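Local coordinates for protein Bd3459 (Bdellovibrio bacteriovorus, PDB 5CEC) that acts as a predatory endopeptidase of the S13 family, which generally has D-Ala-D-Ala carboxypeptidase activity, and is bound by the ankyrin-repeat immunity protein Bd3460, at residues S126-M131 / P209-R214. The protein carries 1 engineered substitution. Residues are numbered along the deposited sequence; the frame is centred on the assembly and turned at random.
Sequences SELNRM and PKIDVR
Asn129, in the last turn of helix 118-130, faces the backbone of Lys210 in the extended segment that leads into strand 212-218. Its carboxamide pairs with both polar backbone groups of that one residue: Lys210 N donates to Asn129 OD1 at 2.8 Å in a nearly straight bond (164°), on a lone pair in the carbonyl plane, while Asn129 ND2 donates a hydrogen bond to Lys210 O, also at 2.8 Å. Lys210 O lies close to the amide plane of Asn129, whereas ND2 approaches from above the Lys210 carbonyl plane, not on a lone pair. With CG anti to its own carbonyl carbon (chi1 -73°), the amide reaches across to the extended residues just before strand 212-218, and ND2 also bonds to Ile133 O, fixing the flip of the group. Asn129 OD1 further rests 3.3 Å from Pro209 CA. Beside this polar pair, methyl meets methyl: Leu128 CD1 lies 4.1 Å from Ile211 CD1, whose side chain also packs on Ile136. On the opposite flank of the helix, Arg130 grips Glu127 side-on through NE and NH2. An Asn side-chain amide thus pairs with the N-H and C=O of one extended residue, as the backbone of a neighbouring strand would, and ties the helix end to the lead-in of strand 212-218, outermost in the mixed sheet within this chain.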
loop_
_atom_site.group_PDB
_atom_site.type_symbol
_atom_site.label_atom_id
_atom_site.label_comp_id
_atom_site.label_asym_id
_atom_site.label_seq_id
_atom_site.Cartn_x
_atom_site.Cartn_y
_atom_site.Cartn_z
ATOM N N SER A 126 -8.697 -0.140 26.438
ATOM C CA SER A 126 -7.833 0.652 27.326
ATOM C C SER A 126 -8.608 1.847 27.940
ATOM O O SER A 126 -8.542 2.102 29.148
ATOM C CB SER A 126 -6.618 1.166 26.554
ATOM O OG SER A 126 -5.882 2.081 27.323
ATOM N N GLU A 127 -9.362 2.543 27.109
ATOM C CA GLU A 127 -10.152 3.679 27.580
ATOM C C GLU A 127 -11.259 3.273 28.531
ATOM O O GLU A 127 -11.477 3.963 29.526
ATOM C CB GLU A 127 -10.751 4.435 26.393
ATOM C CG GLU A 127 -9.711 5.303 25.693
ATOM C CD GLU A 127 -9.223 6.392 26.616
ATOM O OE1 GLU A 127 -9.977 7.358 26.796
ATOM O OE2 GLU A 127 -8.155 6.243 27.268
ATOM N N LEU A 128 -11.978 2.192 28.228
ATOM C CA LEU A 128 -12.996 1.694 29.158
ATOM C C LEU A 128 -12.350 1.417 30.507
ATOM O O LEU A 128 -12.866 1.857 31.550
ATOM C CB LEU A 128 -13.705 0.450 28.599
ATOM C CG LEU A 128 -14.594 0.718 27.372
ATOM C CD1 LEU A 128 -14.995 -0.600 26.730
ATOM C CD2 LEU A 128 -15.822 1.529 27.686
ATOM N N ASN A 129 -11.215 0.712 30.485
ATOM C CA ASN A 129 -10.503 0.437 31.733
ATOM C C ASN A 129 -10.061 1.708 32.470
ATOM O O ASN A 129 -10.158 1.781 33.695
ATOM C CB ASN A 129 -9.292 -0.468 31.499
ATOM C CG ASN A 129 -9.642 -1.921 31.197
ATOM O OD1 ASN A 129 -8.718 -2.714 31.036
ATOM N ND2 ASN A 129 -10.913 -2.284 31.129
ATOM N N ARG A 130 -9.592 2.703 31.713
ATOM C CA ARG A 130 -9.226 3.993 32.312
ATOM C C ARG A 130 -10.409 4.622 33.052
ATOM O O ARG A 130 -10.211 5.257 34.086
ATOM C CB ARG A 130 -8.690 4.949 31.244
ATOM C CG ARG A 130 -8.084 6.224 31.815
ATOM C CD ARG A 130 -7.420 7.094 30.772
ATOM N NE ARG A 130 -8.387 7.585 29.783
ATOM C CZ ARG A 130 -9.148 8.679 29.893
ATOM N NH1 ARG A 130 -9.103 9.468 30.983
ATOM N NH2 ARG A 130 -9.980 8.990 28.898
ATOM N N MET A 131 -11.622 4.411 32.514
ATOM C CA MET A 131 -12.872 4.870 33.113
ATOM C C MET A 131 -13.433 3.951 34.195
ATOM O O MET A 131 -14.536 4.186 34.675
ATOM C CB MET A 131 -13.948 5.011 32.033
ATOM C CG MET A 131 -13.589 5.939 30.925
ATOM S SD MET A 131 -15.129 6.516 30.258
ATOM C CE MET A 131 -15.447 7.820 31.448
ATOM N N PRO A 209 -4.905 -4.274 29.687
ATOM C CA PRO A 209 -6.283 -4.108 29.281
ATOM C C PRO A 209 -7.105 -5.391 29.376
ATOM O O PRO A 209 -6.651 -6.449 28.937
ATOM C CB PRO A 209 -6.138 -3.709 27.812
ATOM C CG PRO A 209 -4.915 -4.445 27.379
ATOM C CD PRO A 209 -3.991 -4.270 28.539
ATOM N N LYS A 210 -8.314 -5.295 29.927
ATOM C CA LYS A 210 -9.190 -6.462 30.031
ATOM C C LYS A 210 -10.633 -6.014 30.196
ATOM O O LYS A 210 -10.915 -5.118 30.988
ATOM C CB LYS A 210 -8.775 -7.376 31.206
ATOM C CG LYS A 210 -9.534 -8.695 31.280
ATOM C CD LYS A 210 -8.940 -9.648 32.322
ATOM C CE LYS A 210 -9.683 -10.970 32.340
ATOM N NZ LYS A 210 -9.113 -11.918 33.339
ATOM N N ILE A 211 -11.539 -6.667 29.474
ATOM C CA ILE A 211 -12.972 -6.399 29.574
ATOM C C ILE A 211 -13.701 -7.753 29.673
ATOM O O ILE A 211 -13.252 -8.731 29.097
ATOM C CB ILE A 211 -13.417 -5.551 28.341
ATOM C CG1 ILE A 211 -14.767 -4.892 28.533
ATOM C CG2 ILE A 211 -13.449 -6.340 27.059
ATOM C CD1 ILE A 211 -14.704 -3.677 29.428
ATOM N N ASP A 212 -14.825 -7.793 30.385
ATOM C CA ASP A 212 -15.714 -8.945 30.391
ATOM C C ASP A 212 -17.045 -8.477 29.853
ATOM O O ASP A 212 -17.555 -7.477 30.313
ATOM C CB ASP A 212 -15.868 -9.499 31.816
ATOM C CG ASP A 212 -15.082 -10.766 32.030
ATOM O OD1 ASP A 212 -15.619 -11.849 31.692
ATOM O OD2 ASP A 212 -13.937 -10.675 32.534
ATOM N N VAL A 213 -17.600 -9.179 28.872
ATOM C CA VAL A 213 -18.890 -8.836 28.270
ATOM C C VAL A 213 -19.834 -10.042 28.354
ATOM O O VAL A 213 -19.489 -11.123 27.874
ATOM C CB VAL A 213 -18.750 -8.428 26.795
ATOM C CG1 VAL A 213 -20.096 -7.990 26.259
ATOM C CG2 VAL A 213 -17.705 -7.341 26.622
ATOM N N ARG A 214 -21.027 -9.861 28.937
ATOM C CA ARG A 214 -21.924 -11.005 29.129
ATOM C C ARG A 214 -22.791 -11.265 27.908
ATOM O O ARG A 214 -22.797 -12.398 27.403
ATOM C CB ARG A 214 -22.802 -10.868 30.373
ATOM C CG ARG A 214 -23.584 -12.161 30.647
ATOM C CD ARG A 214 -24.051 -12.324 32.080
ATOM N NE ARG A 214 -22.961 -12.337 33.049
ATOM C CZ ARG A 214 -23.108 -12.161 34.363
ATOM N NH1 ARG A 214 -24.308 -11.932 34.903
ATOM N NH2 ARG A 214 -22.033 -12.199 35.151
#